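Side-chain contacts in MMACHC-like protein (Caenorhabditis elegans, PDB 5UJC), which probably catalyses the reductive removal of the upper ligand of cobalamins, with a flavin and NADPH or with glutathione, and binds methylcobalamin in its pocket: residues Q17-S20 with G24-S27; M78-F83 with C87-S92; V157-A162 with A218-N223. All blocks are in the same frame, centred on the assembly; numbering follows the deposited sequence.

Interaction 1: Q17-S20 with G24-S27; sequences QKLS and GFES
Phe25 lays one face of its ring under Leu19, and the two residues account for most of the surface buried at this turn between the helix 5-18 and the strand 25-31. The CD2 methyl of Leu19 stands 4.2 Å from the centroid of the Phe25 ring, 13° off the ring normal, a CH-pi contact displaced somewhat toward the rim. Nearer the root of the ring, CB of Leu19 rests 3.8 Å from CG of Phe25. The first torsions of both residues set CG anti to the carbonyl carbon, and the leucine branch thereby overhangs the ring. Outside the pair, Ile58 of the strand 53-60 touches both residues, while the helix 93-109 supplies Leu98 to Phe25 and Arg101 to Leu19.

Ser20 contributes its backbone. Its carbonyl O accepts the N-H of Phe25 at 3.0 Å, with the donor lying 37° out of the carbonyl plane, and this same oxygen lies at the edge of the Phe25 ring. The Ser20 hydroxyl turns back to the backbone N of Glu23 within the connecting loop. Gly24, with a positive phi, takes up a conformation that a side chain would bring into collision with the carbonyl oxygen of the residue before. A water also lies between the two arms of the turn, 3.2 Å from Leu19 O and 2.9 Å from Phe25 O, and can give a proton to either, though it has other acceptors in reach. Apolar packing thus faces the interior, while one main-chain hydrogen bond, with a shared water beside it, closes the helix-to-strand reversal.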
ATOM      1  N   GLN A  17       3.614  -2.993  16.961  1.00 12.23           N
ATOM      2  CA  GLN A  17       4.834  -2.653  17.702  1.00 12.89           C
ATOM      3  C   GLN A  17       6.043  -2.557  16.794  1.00 14.07           C
ATOM      4  O   GLN A  17       6.875  -1.664  16.958  1.00 15.65           O
ATOM      5  CB  GLN A  17       5.093  -3.672  18.809  1.00 13.75           C
ATOM      6  CG  GLN A  17       4.139  -3.563  19.967  1.00 14.49           C
ATOM      7  CD  GLN A  17       4.168  -4.773  20.893  1.00 14.68           C
ATOM      8  OE1 GLN A  17       4.751  -5.827  20.574  1.00 17.31           O
ATOM      9  NE2 GLN A  17       3.543  -4.631  22.028  1.00 17.60           N
ATOM     10  N   LYS A  18       6.146  -3.480  15.833  1.00 13.82           N
ATOM     11  CA  LYS A  18       7.366  -3.593  15.011  1.00 12.80           C
ATOM     12  C   LYS A  18       7.281  -2.804  13.710  1.00 14.88           C
ATOM     13  O   LYS A  18       8.293  -2.407  13.178  1.00 18.25           O
ATOM     14  CB  LYS A  18       7.656  -5.038  14.691  1.00 14.48           C
ATOM     15  CG  LYS A  18       7.935  -5.912  15.912  1.00 16.41           C
ATOM     16  CD  LYS A  18       8.923  -5.284  16.902  1.00 22.89           C
ATOM     17  CE  LYS A  18      10.317  -5.152  16.307  1.00 29.61           C
ATOM     18  NZ  LYS A  18      11.300  -4.630  17.299  1.00 36.91           N
ATOM     19  N   LEU A  19       6.064  -2.576  13.218  1.00 12.88           N
ATOM     20  CA  LEU A  19       5.821  -1.693  12.041  1.00 14.23           C
ATOM     21  C   LEU A  19       4.961  -0.555  12.544  1.00 15.81           C
ATOM     22  O   LEU A  19       3.738  -0.631  12.532  1.00 16.12           O
ATOM     23  CB  LEU A  19       5.135  -2.454  10.926  1.00 15.07           C
ATOM     24  CG  LEU A  19       5.884  -3.679  10.391  1.00 14.81           C
ATOM     25  CD1 LEU A  19       4.977  -4.438   9.442  1.00 15.12           C
ATOM     26  CD2 LEU A  19       7.191  -3.297   9.676  1.00 16.01           C
ATOM     27  N   SER A  20       5.618   0.466  13.075  1.00 14.75           N
ATOM     28  CA  SER A  20       4.954   1.437  13.941  1.00 15.53           C
ATOM     29  C   SER A  20       4.358   2.589  13.150  1.00 13.44           C
ATOM     30  O   SER A  20       4.819   2.923  12.054  1.00 11.85           O
ATOM     31  CB  SER A  20       5.950   1.987  15.007  1.00 15.18           C
ATOM     32  OG  SER A  20       6.847   2.906  14.391  1.00 22.08           O
ATOM     33  N   GLY A  24       5.763   5.061   9.940  1.00 14.97           N
ATOM     34  CA  GLY A  24       5.014   5.141   8.726  1.00 11.43           C
ATOM     35  C   GLY A  24       4.262   3.918   8.286  1.00  8.97           C
ATOM     36  O   GLY A  24       3.976   3.792   7.107  1.00  9.58           O
ATOM     37  N   PHE A  25       3.791   3.103   9.243  1.00  9.26           N
ATOM     38  CA  PHE A  25       2.922   1.959   8.907  1.00  8.90           C
ATOM     39  C   PHE A  25       1.614   2.002   9.657  1.00  9.73           C
ATOM     40  O   PHE A  25       1.567   2.470  10.801  1.00 12.06           O
ATOM     41  CB  PHE A  25       3.641   0.647   9.247  1.00 10.91           C
ATOM     42  CG  PHE A  25       4.907   0.430   8.463  1.00 11.48           C
ATOM     43  CD1 PHE A  25       4.856  -0.090   7.178  1.00 11.81           C
ATOM     44  CD2 PHE A  25       6.157   0.762   9.005  1.00 11.81           C
ATOM     45  CE1 PHE A  25       6.024  -0.289   6.450  1.00 13.43           C
ATOM     46  CE2 PHE A  25       7.307   0.569   8.282  1.00 15.03           C
ATOM     47  CZ  PHE A  25       7.249   0.038   7.006  1.00 14.27           C
ATOM     48  N   GLU A  26       0.569   1.438   9.044  1.00  9.59           N
ATOM     49  CA  GLU A  26      -0.717   1.189   9.706  1.00  9.98           C
ATOM     50  C   GLU A  26      -1.130  -0.232   9.396  1.00  9.71           C
ATOM     51  O   GLU A  26      -0.856  -0.719   8.302  1.00 12.29           O
ATOM     52  CB  GLU A  26      -1.829   2.066   9.097  1.00 15.98           C
ATOM     53  CG  GLU A  26      -1.773   3.509   9.348  1.00 17.51           C
ATOM     54  CD  GLU A  26      -3.061   4.228   8.859  1.00 15.12           C
ATOM     55  OE1 GLU A  26      -3.949   3.616   8.107  1.00 13.01           O
ATOM     56  OE2 GLU A  26      -3.216   5.383   9.209  1.00 18.31           O
ATOM     57  N   SER A  27      -1.898  -0.849  10.296  1.00  9.32           N
ATOM     58  CA  SER A  27      -2.511  -2.136  10.006  1.00 10.06           C
ATOM     59  C   SER A  27      -3.995  -2.108  10.253  1.00  8.98           C
ATOM     60  O   SER A  27      -4.488  -1.390  11.142  1.00 11.50           O
ATOM     61  CB  SER A  27      -1.843  -3.283  10.774  1.00 12.18           C
ATOM     62  OG  SER A  27      -2.209  -3.305  12.115  1.00 16.26           O
TER
HETATM   63  O   HOH W   1       0.778   0.646  12.913  1.00 19.66           O

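Interaction 2: M78-F83 with C87-S92; sequences MDFGSF and CEMVSS
Cys87 and Phe83 form the enclosed end of this pairing, joined through the backbone across one helical turn: Cys87 N donates to Phe83 O at 3.0 Å. Phe83 is buried, and Trp257 and Val264 of the helix 257-265 also pack on it. In the conformer of Cys87 described, one of two, the sulfur sits over one face of the Phe83 ring, 3.6 Å from its centroid and 22° off the normal, in a sulfur-aromatic contact. A first torsion of -178° carries the phenyl group beside its own carbonyl carbon and along the helix toward Cys87.

Two consecutive helices, 62-80 and 83-89, are joined here by a tight two-residue turn. The first gives way at Gly81, the first residue past it, whose phi is positive, and Ser82 OG accepts the backbone N-H of Glu85, capping the helix 83-89.

Toward solvent the contact is less enclosed, though CE1 of Phe80 still meets CB of Met89 at 3.5 Å. Farther round the ring, CE2 of Phe80 lies 3.9 Å from CG2 of Val90; both side chains cross the phenylalanine at about a right angle. Replacing Phe80 by an alanine would probably open a gap beside Met89 and Val90 and leave the end of the helix 62-80 less firmly packed against its neighbour. The Met89 chain is bent at both chi2 and chi3, and its thioether leads away from the ring on the solvent side.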
ATOM      1  N   MET A  78      26.523   3.856   5.102  1.00 16.25           N
ATOM      2  CA  MET A  78      27.636   3.623   6.039  1.00 18.45           C
ATOM      3  C   MET A  78      28.209   2.209   5.856  1.00 19.40           C
ATOM      4  O   MET A  78      29.441   2.029   5.759  1.00 20.62           O
ATOM      5  CB  MET A  78      27.171   3.829   7.477  1.00 20.05           C
ATOM      6  CG  MET A  78      28.252   3.561   8.540  1.00 22.77           C
ATOM      7  SD  MET A  78      29.695   4.622   8.333  1.00 26.28           S
ATOM      8  CE  MET A  78      29.101   6.136   9.078  1.00 27.21           C
ATOM      9  N   ASP A  79      27.325   1.220   5.738  1.00 16.26           N
ATOM     10  CA  ASP A  79      27.734  -0.184   5.626  1.00 16.78           C
ATOM     11  C   ASP A  79      28.544  -0.455   4.348  1.00 15.53           C
ATOM     12  O   ASP A  79      29.579  -1.155   4.370  1.00 19.02           O
ATOM     13  CB  ASP A  79      26.517  -1.105   5.630  1.00 18.47           C
ATOM     14  CG  ASP A  79      25.749  -1.103   6.967  1.00 21.85           C
ATOM     15  OD1 ASP A  79      26.279  -0.630   7.982  1.00 22.97           O
ATOM     16  OD2 ASP A  79      24.578  -1.587   6.976  1.00 26.34           O
ATOM     17  N   PHE A  80      28.042   0.050   3.226  1.00 14.84           N
ATOM     18  CA  PHE A  80      28.692  -0.182   1.912  1.00 15.48           C
ATOM     19  C   PHE A  80      29.892   0.745   1.681  1.00 17.99           C
ATOM     20  O   PHE A  80      30.780   0.434   0.863  1.00 21.79           O
ATOM     21  CB  PHE A  80      27.677  -0.024   0.780  1.00 15.48           C
ATOM     22  CG  PHE A  80      26.825  -1.240   0.551  1.00 15.22           C
ATOM     23  CD1 PHE A  80      27.340  -2.338  -0.148  1.00 18.40           C
ATOM     24  CD2 PHE A  80      25.515  -1.294   0.995  1.00 16.73           C
ATOM     25  CE1 PHE A  80      26.584  -3.463  -0.359  1.00 19.15           C
ATOM     26  CE2 PHE A  80      24.746  -2.425   0.776  1.00 18.41           C
ATOM     27  CZ  PHE A  80      25.286  -3.516   0.099  1.00 19.81           C
ATOM     28  N   GLY A  81      29.923   1.875   2.402  1.00 17.05           N
ATOM     29  CA  GLY A  81      31.096   2.776   2.408  1.00 18.07           C
ATOM     30  C   GLY A  81      30.909   4.071   1.632  1.00 15.98           C
ATOM     31  O   GLY A  81      31.645   5.034   1.853  1.00 18.46           O
ATOM     32  N   SER A  82      29.972   4.081   0.688  1.00 15.55           N
ATOM     33  CA  SER A  82      29.687   5.271  -0.109  1.00 14.50           C
ATOM     34  C   SER A  82      28.331   5.139  -0.748  1.00 14.17           C
ATOM     35  O   SER A  82      27.818   4.016  -0.937  1.00 13.81           O
ATOM     36  CB  SER A  82      30.742   5.461  -1.208  1.00 16.25           C
ATOM     37  OG  SER A  82      30.598   4.480  -2.235  1.00 17.21           O
ATOM     38  N   PHE A  83      27.761   6.276  -1.120  1.00 13.27           N
ATOM     39  CA  PHE A  83      26.511   6.284  -1.818  1.00 15.62           C
ATOM     40  C   PHE A  83      26.613   5.548  -3.169  1.00 15.42           C
ATOM     41  O   PHE A  83      25.706   4.785  -3.553  1.00 15.19           O
ATOM     42  CB  PHE A  83      26.016   7.728  -2.005  1.00 17.92           C
ATOM     43  CG  PHE A  83      24.683   7.823  -2.677  1.00 20.31           C
ATOM     44  CD1 PHE A  83      23.537   7.428  -2.018  1.00 22.50           C
ATOM     45  CD2 PHE A  83      24.586   8.273  -3.949  1.00 24.19           C
ATOM     46  CE1 PHE A  83      22.323   7.512  -2.621  1.00 23.40           C
ATOM     47  CE2 PHE A  83      23.363   8.388  -4.563  1.00 25.32           C
ATOM     48  CZ  PHE A  83      22.233   8.008  -3.895  1.00 23.80           C
ATOM     49  N   CYS A  87      24.239   2.355  -4.379  1.00 13.12           N
ATOM     50  CA  CYS A  87      23.468   2.412  -5.648  0.74 15.53           C
ATOM     51  C   CYS A  87      23.772   1.236  -6.541  1.00 15.47           C
ATOM     52  O   CYS A  87      22.853   0.653  -7.135  1.00 18.92           O
ATOM     53  CB  CYS A  87      23.762   3.695  -6.400  0.74 19.31           C
ATOM     54  SG  CYS A  87      23.097   5.134  -5.599  0.74 20.96           S
ATOM     55  N   GLU A  88      25.053   0.864  -6.631  1.00 15.36           N
ATOM     56  CA  GLU A  88      25.479  -0.269  -7.463  1.00 17.28           C
ATOM     57  C   GLU A  88      24.934  -1.571  -6.902  1.00 17.20           C
ATOM     58  O   GLU A  88      24.474  -2.441  -7.657  1.00 20.77           O
ATOM     59  CB  GLU A  88      27.004  -0.330  -7.543  1.00 19.76           C
ATOM     60  CG  GLU A  88      27.555  -1.526  -8.323  1.00 28.17           C
ATOM     61  CD  GLU A  88      29.076  -1.602  -8.300  1.00 37.79           C
ATOM     62  OE1 GLU A  88      29.724  -0.732  -7.661  1.00 54.80           O
ATOM     63  OE2 GLU A  88      29.627  -2.553  -8.910  1.00 50.79           O
ATOM     64  N   MET A  89      24.992  -1.724  -5.579  1.00 13.97           N
ATOM     65  CA  MET A  89      24.709  -3.026  -4.952  1.00 13.83           C
ATOM     66  C   MET A  89      23.239  -3.255  -4.603  1.00 12.95           C
ATOM     67  O   MET A  89      22.825  -4.397  -4.419  1.00 15.91           O
ATOM     68  CB  MET A  89      25.578  -3.226  -3.716  1.00 14.98           C
ATOM     69  CG  MET A  89      27.055  -3.291  -4.044  1.00 16.75           C
ATOM     70  SD  MET A  89      27.526  -4.408  -5.393  1.00 19.73           S
ATOM     71  CE  MET A  89      27.001  -6.018  -4.739  1.00 23.72           C
ATOM     72  N   VAL A  90      22.477  -2.180  -4.493  1.00 13.55           N
ATOM     73  CA  VAL A  90      21.061  -2.259  -4.110  1.00 14.07           C
ATOM     74  C   VAL A  90      20.179  -1.650  -5.210  1.00 12.87           C
ATOM     75  O   VAL A  90      19.853  -0.459  -5.195  1.00 16.45           O
ATOM     76  CB  VAL A  90      20.798  -1.583  -2.766  1.00 14.79           C
ATOM     77  CG1 VAL A  90      19.308  -1.753  -2.354  1.00 17.63           C
ATOM     78  CG2 VAL A  90      21.732  -2.155  -1.716  1.00 16.29           C
ATOM     79  N   SER A  91      19.777  -2.490  -6.158  1.00 13.71           N
ATOM     80  CA  SER A  91      18.986  -2.041  -7.289  1.00 14.44           C
ATOM     81  C   SER A  91      17.545  -1.751  -6.874  1.00 12.95           C
ATOM     82  O   SER A  91      16.831  -0.998  -7.551  1.00 15.02           O
ATOM     83  CB  SER A  91      18.987  -3.109  -8.411  1.00 18.65           C
ATOM     84  OG  SER A  91      20.241  -3.191  -9.047  1.00 23.76           O
ATOM     85  N   SER A  92      17.093  -2.428  -5.817  1.00 11.86           N
ATOM     86  CA  SER A  92      15.695  -2.410  -5.408  1.00 10.88           C
ATOM     87  C   SER A  92      15.602  -1.917  -3.948  1.00  9.81           C
ATOM     88  O   SER A  92      15.318  -2.687  -3.034  1.00 10.66           O
ATOM     89  CB  SER A  92      15.091  -3.822  -5.538  1.00 12.06           C
ATOM     90  OG  SER A  92      15.299  -4.353  -6.834  1.00 14.65           O
TER

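Interaction 3: V157-A162 with A218-N223; sequences VTWPPA and ALEKFN
A first torsion of -174° swings the indole of Trp159 to the side of its own carbonyl carbon, and a second of 88° turns the ring so that its N-H edge meets the helix 212-225. Glu220 comes to meet it with an extended chain, its CG anti to the carbonyl carbon and its carboxylate carried out beyond the helix. NE1 of Trp159 donates to OE2 of Glu220 at 2.8 Å, with an N-H...O angle of 156°. The oxygen lies practically in the indole plane and receives the proton on its anti lone pair, the one turned away from OE1. Ring and carboxylate are nearly coplanar, so the two flat groups meet nearly edge to edge.

Farther along the indole edge, CH2 of Trp159 touches the CD1 methyl of Leu219 at 3.8 Å, again close to the ring plane. The CB of Pro160, which follows a cis peptide bond, lies over the centre of one indole face, 4.1 Å above the Trp159 ring plane, while Phe171 makes an edge-to-face contact with the ring. In this way the long loop between the strands 145-147 and 174-176 is pinned to the helix 212-225, which forms part of the cobalamin pocket.

That helix bears Phe222 and Asn223, both pocket residues. Asn223 bends its amide back on the helix, ND2 donating to Leu219 O at 3.0 Å, and the backbone N of Asn223 reaches the same oxygen from the opposite face of its carbonyl plane. ND2 also bonds to Ile172 O. With its amide nitrogen held by these two carbonyls, Asn223 directs OD1 to a nitrogen of the bound methylcobalamin, a hydrogen bond of the ligand site.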
ATOM      1  N   VAL A 157     -23.277   7.928 -21.597  1.00 52.44           N
ATOM      2  CA  VAL A 157     -22.040   8.683 -21.522  1.00 44.39           C
ATOM      3  C   VAL A 157     -20.875   7.716 -21.684  1.00 41.05           C
ATOM      4  O   VAL A 157     -20.829   6.661 -21.034  1.00 42.82           O
ATOM      5  CB  VAL A 157     -21.896   9.429 -20.173  1.00 46.25           C
ATOM      6  CG1 VAL A 157     -20.574  10.196 -20.116  1.00 49.28           C
ATOM      7  CG2 VAL A 157     -23.076  10.377 -19.955  1.00 51.16           C
ATOM      8  N   THR A 158     -19.951   8.062 -22.569  1.00 40.46           N
ATOM      9  CA  THR A 158     -18.745   7.279 -22.762  1.00 45.09           C
ATOM     10  C   THR A 158     -17.671   7.801 -21.814  1.00 39.78           C
ATOM     11  O   THR A 158     -17.032   8.812 -22.084  1.00 49.48           O
ATOM     12  CB  THR A 158     -18.261   7.355 -24.229  1.00 49.03           C
ATOM     13  OG1 THR A 158     -19.205   6.690 -25.072  1.00 58.68           O
ATOM     14  CG2 THR A 158     -16.867   6.702 -24.398  1.00 55.20           C
ATOM     15  N   TRP A 159     -17.546   7.142 -20.666  1.00 30.29           N
ATOM     16  CA  TRP A 159     -16.516   7.471 -19.672  1.00 24.68           C
ATOM     17  C   TRP A 159     -16.136   6.183 -18.924  1.00 26.71           C
ATOM     18  O   TRP A 159     -17.022   5.439 -18.524  1.00 31.43           O
ATOM     19  CB  TRP A 159     -17.032   8.536 -18.664  1.00 26.43           C
ATOM     20  CG  TRP A 159     -15.973   8.983 -17.735  1.00 21.06           C
ATOM     21  CD1 TRP A 159     -15.077   9.999 -17.937  1.00 23.78           C
ATOM     22  CD2 TRP A 159     -15.563   8.331 -16.531  1.00 18.37           C
ATOM     23  NE1 TRP A 159     -14.157  10.020 -16.935  1.00 20.98           N
ATOM     24  CE2 TRP A 159     -14.423   9.006 -16.059  1.00 19.80           C
ATOM     25  CE3 TRP A 159     -16.039   7.231 -15.814  1.00 18.38           C
ATOM     26  CZ2 TRP A 159     -13.784   8.652 -14.882  1.00 18.43           C
ATOM     27  CZ3 TRP A 159     -15.396   6.870 -14.653  1.00 19.23           C
ATOM     28  CH2 TRP A 159     -14.291   7.586 -14.188  1.00 19.85           C
ATOM     29  N   PRO A 160     -14.830   5.930 -18.687  1.00 27.53           N
ATOM     30  CA  PRO A 160     -13.727   6.785 -19.138  1.00 28.53           C
ATOM     31  C   PRO A 160     -13.514   6.721 -20.634  1.00 30.95           C
ATOM     32  O   PRO A 160     -14.036   5.819 -21.284  1.00 31.65           O
ATOM     33  CB  PRO A 160     -12.506   6.188 -18.417  1.00 29.98           C
ATOM     34  CG  PRO A 160     -12.890   4.789 -18.124  1.00 34.37           C
ATOM     35  CD  PRO A 160     -14.354   4.817 -17.850  1.00 30.35           C
ATOM     36  N   PRO A 161     -12.739   7.679 -21.187  1.00 34.69           N
ATOM     37  CA  PRO A 161     -12.267   7.586 -22.571  1.00 38.22           C
ATOM     38  C   PRO A 161     -11.609   6.233 -22.847  1.00 41.40           C
ATOM     39  O   PRO A 161     -11.077   5.601 -21.924  1.00 38.49           O
ATOM     40  CB  PRO A 161     -11.223   8.707 -22.659  1.00 40.54           C
ATOM     41  CG  PRO A 161     -11.599   9.671 -21.599  1.00 37.98           C
ATOM     42  CD  PRO A 161     -12.198   8.868 -20.496  1.00 33.46           C
ATOM     43  N   ALA A 162     -11.671   5.779 -24.093  1.00 46.84           N
ATOM     44  CA  ALA A 162     -10.927   4.581 -24.512  1.00 41.53           C
ATOM     45  C   ALA A 162      -9.653   4.993 -25.209  1.00 41.07           C
ATOM     46  O   ALA A 162      -9.616   6.020 -25.890  1.00 43.11           O
ATOM     47  CB  ALA A 162     -11.776   3.720 -25.435  1.00 47.09           C
ATOM     48  N   ALA A 218     -10.645  12.941 -10.239  1.00 11.27           N
ATOM     49  CA  ALA A 218      -9.556  12.301  -9.482  1.00 11.25           C
ATOM     50  C   ALA A 218      -9.021  11.089 -10.247  1.00 10.98           C
ATOM     51  O   ALA A 218      -7.792  10.878 -10.335  1.00 11.99           O
ATOM     52  CB  ALA A 218     -10.043  11.887  -8.105  1.00 11.79           C
ATOM     53  N   LEU A 219      -9.933  10.287 -10.808  1.00 11.39           N
ATOM     54  CA  LEU A 219      -9.522   9.111 -11.526  1.00 11.38           C
ATOM     55  C   LEU A 219      -8.764   9.449 -12.813  1.00 11.79           C
ATOM     56  O   LEU A 219      -7.797   8.746 -13.173  1.00 11.88           O
ATOM     57  CB  LEU A 219     -10.716   8.194 -11.814  1.00 11.72           C
ATOM     58  CG  LEU A 219     -11.320   7.501 -10.585  1.00 14.09           C
ATOM     59  CD1 LEU A 219     -12.614   6.800 -10.902  1.00 15.60           C
ATOM     60  CD2 LEU A 219     -10.344   6.552  -9.998  1.00 17.04           C
ATOM     61  N   GLU A 220      -9.172  10.513 -13.495  1.00 11.96           N
ATOM     62  CA  GLU A 220      -8.419  11.003 -14.653  1.00 12.30           C
ATOM     63  C   GLU A 220      -7.029  11.518 -14.249  1.00 11.87           C
ATOM     64  O   GLU A 220      -6.052  11.222 -14.911  1.00 13.92           O
ATOM     65  CB  GLU A 220      -9.201  12.070 -15.403  1.00 14.13           C
ATOM     66  CG  GLU A 220     -10.448  11.489 -16.107  1.00 15.68           C
ATOM     67  CD  GLU A 220     -11.243  12.495 -16.910  1.00 23.69           C
ATOM     68  OE1 GLU A 220     -10.740  13.597 -17.161  1.00 32.29           O
ATOM     69  OE2 GLU A 220     -12.383  12.155 -17.330  1.00 27.90           O
ATOM     70  N   LYS A 221      -6.950  12.276 -13.163  1.00 11.48           N
ATOM     71  CA  LYS A 221      -5.652  12.798 -12.703  1.00 13.10           C
ATOM     72  C   LYS A 221      -4.715  11.646 -12.343  1.00 11.99           C
ATOM     73  O   LYS A 221      -3.516  11.694 -12.600  1.00 12.85           O
ATOM     74  CB  LYS A 221      -5.828  13.728 -11.502  1.00 14.06           C
ATOM     75  CG  LYS A 221      -6.345  15.133 -11.845  1.00 17.96           C
ATOM     76  CD  LYS A 221      -5.303  15.990 -12.597  1.00 23.38           C
ATOM     77  CE  LYS A 221      -3.908  15.992 -11.938  1.00 28.95           C
ATOM     78  NZ  LYS A 221      -2.993  17.055 -12.466  1.00 31.84           N
ATOM     79  N   PHE A 222      -5.275  10.608 -11.754  1.00 10.67           N
ATOM     80  CA  PHE A 222      -4.498   9.420 -11.379  1.00 10.28           C
ATOM     81  C   PHE A 222      -3.991   8.682 -12.632  1.00 11.54           C
ATOM     82  O   PHE A 222      -2.805   8.410 -12.767  1.00 14.30           O
ATOM     83  CB  PHE A 222      -5.364   8.506 -10.509  1.00 10.39           C
ATOM     84  CG  PHE A 222      -4.687   7.217 -10.075  1.00 10.52           C
ATOM     85  CD1 PHE A 222      -3.439   7.234  -9.454  1.00 10.30           C
ATOM     86  CD2 PHE A 222      -5.332   5.990 -10.240  1.00 10.56           C
ATOM     87  CE1 PHE A 222      -2.862   6.062  -9.027  1.00 10.68           C
ATOM     88  CE2 PHE A 222      -4.743   4.825  -9.805  1.00 10.63           C
ATOM     89  CZ  PHE A 222      -3.521   4.866  -9.185  1.00 11.45           C
ATOM     90  N   ASN A 223      -4.892   8.334 -13.530  1.00 10.86           N
ATOM     91  CA  ASN A 223      -4.505   7.516 -14.673  1.00 10.88           C
ATOM     92  C   ASN A 223      -3.669   8.251 -15.701  1.00 12.88           C
ATOM     93  O   ASN A 223      -2.781   7.647 -16.307  1.00 14.20           O
ATOM     94  CB  ASN A 223      -5.714   6.888 -15.318  1.00 11.44           C
ATOM     95  CG  ASN A 223      -6.227   5.706 -14.512  1.00 10.27           C
ATOM     96  OD1 ASN A 223      -5.573   4.653 -14.455  1.00 11.40           O
ATOM     97  ND2 ASN A 223      -7.352   5.899 -13.815  1.00 11.23           N
TER

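Overall arrangement
The three contacts follow one another along the chain and none touches another. Interaction 1 lies nearest the middle of the molecule, its centre about 12 Å from that of the chain, at the edge strand of the four-stranded antiparallel sheet; the Phe25 side chain is about 11 Å from the bound methylcobalamin. The centres of interactions 1 and 3 are about 34 Å apart, on opposite sides of the chain's centre. In interaction 3 the helix segment 218-223 also carries Asn223, which bonds to the ligand. Interaction 2 is peripheral, far from the cobalamin pocket and its substrate-binding residues, and the centres of interactions 2 and 3 are about 40 Å apart. The contacts thus lie at a sheet edge, at a junction of two helices and at a pocket helix.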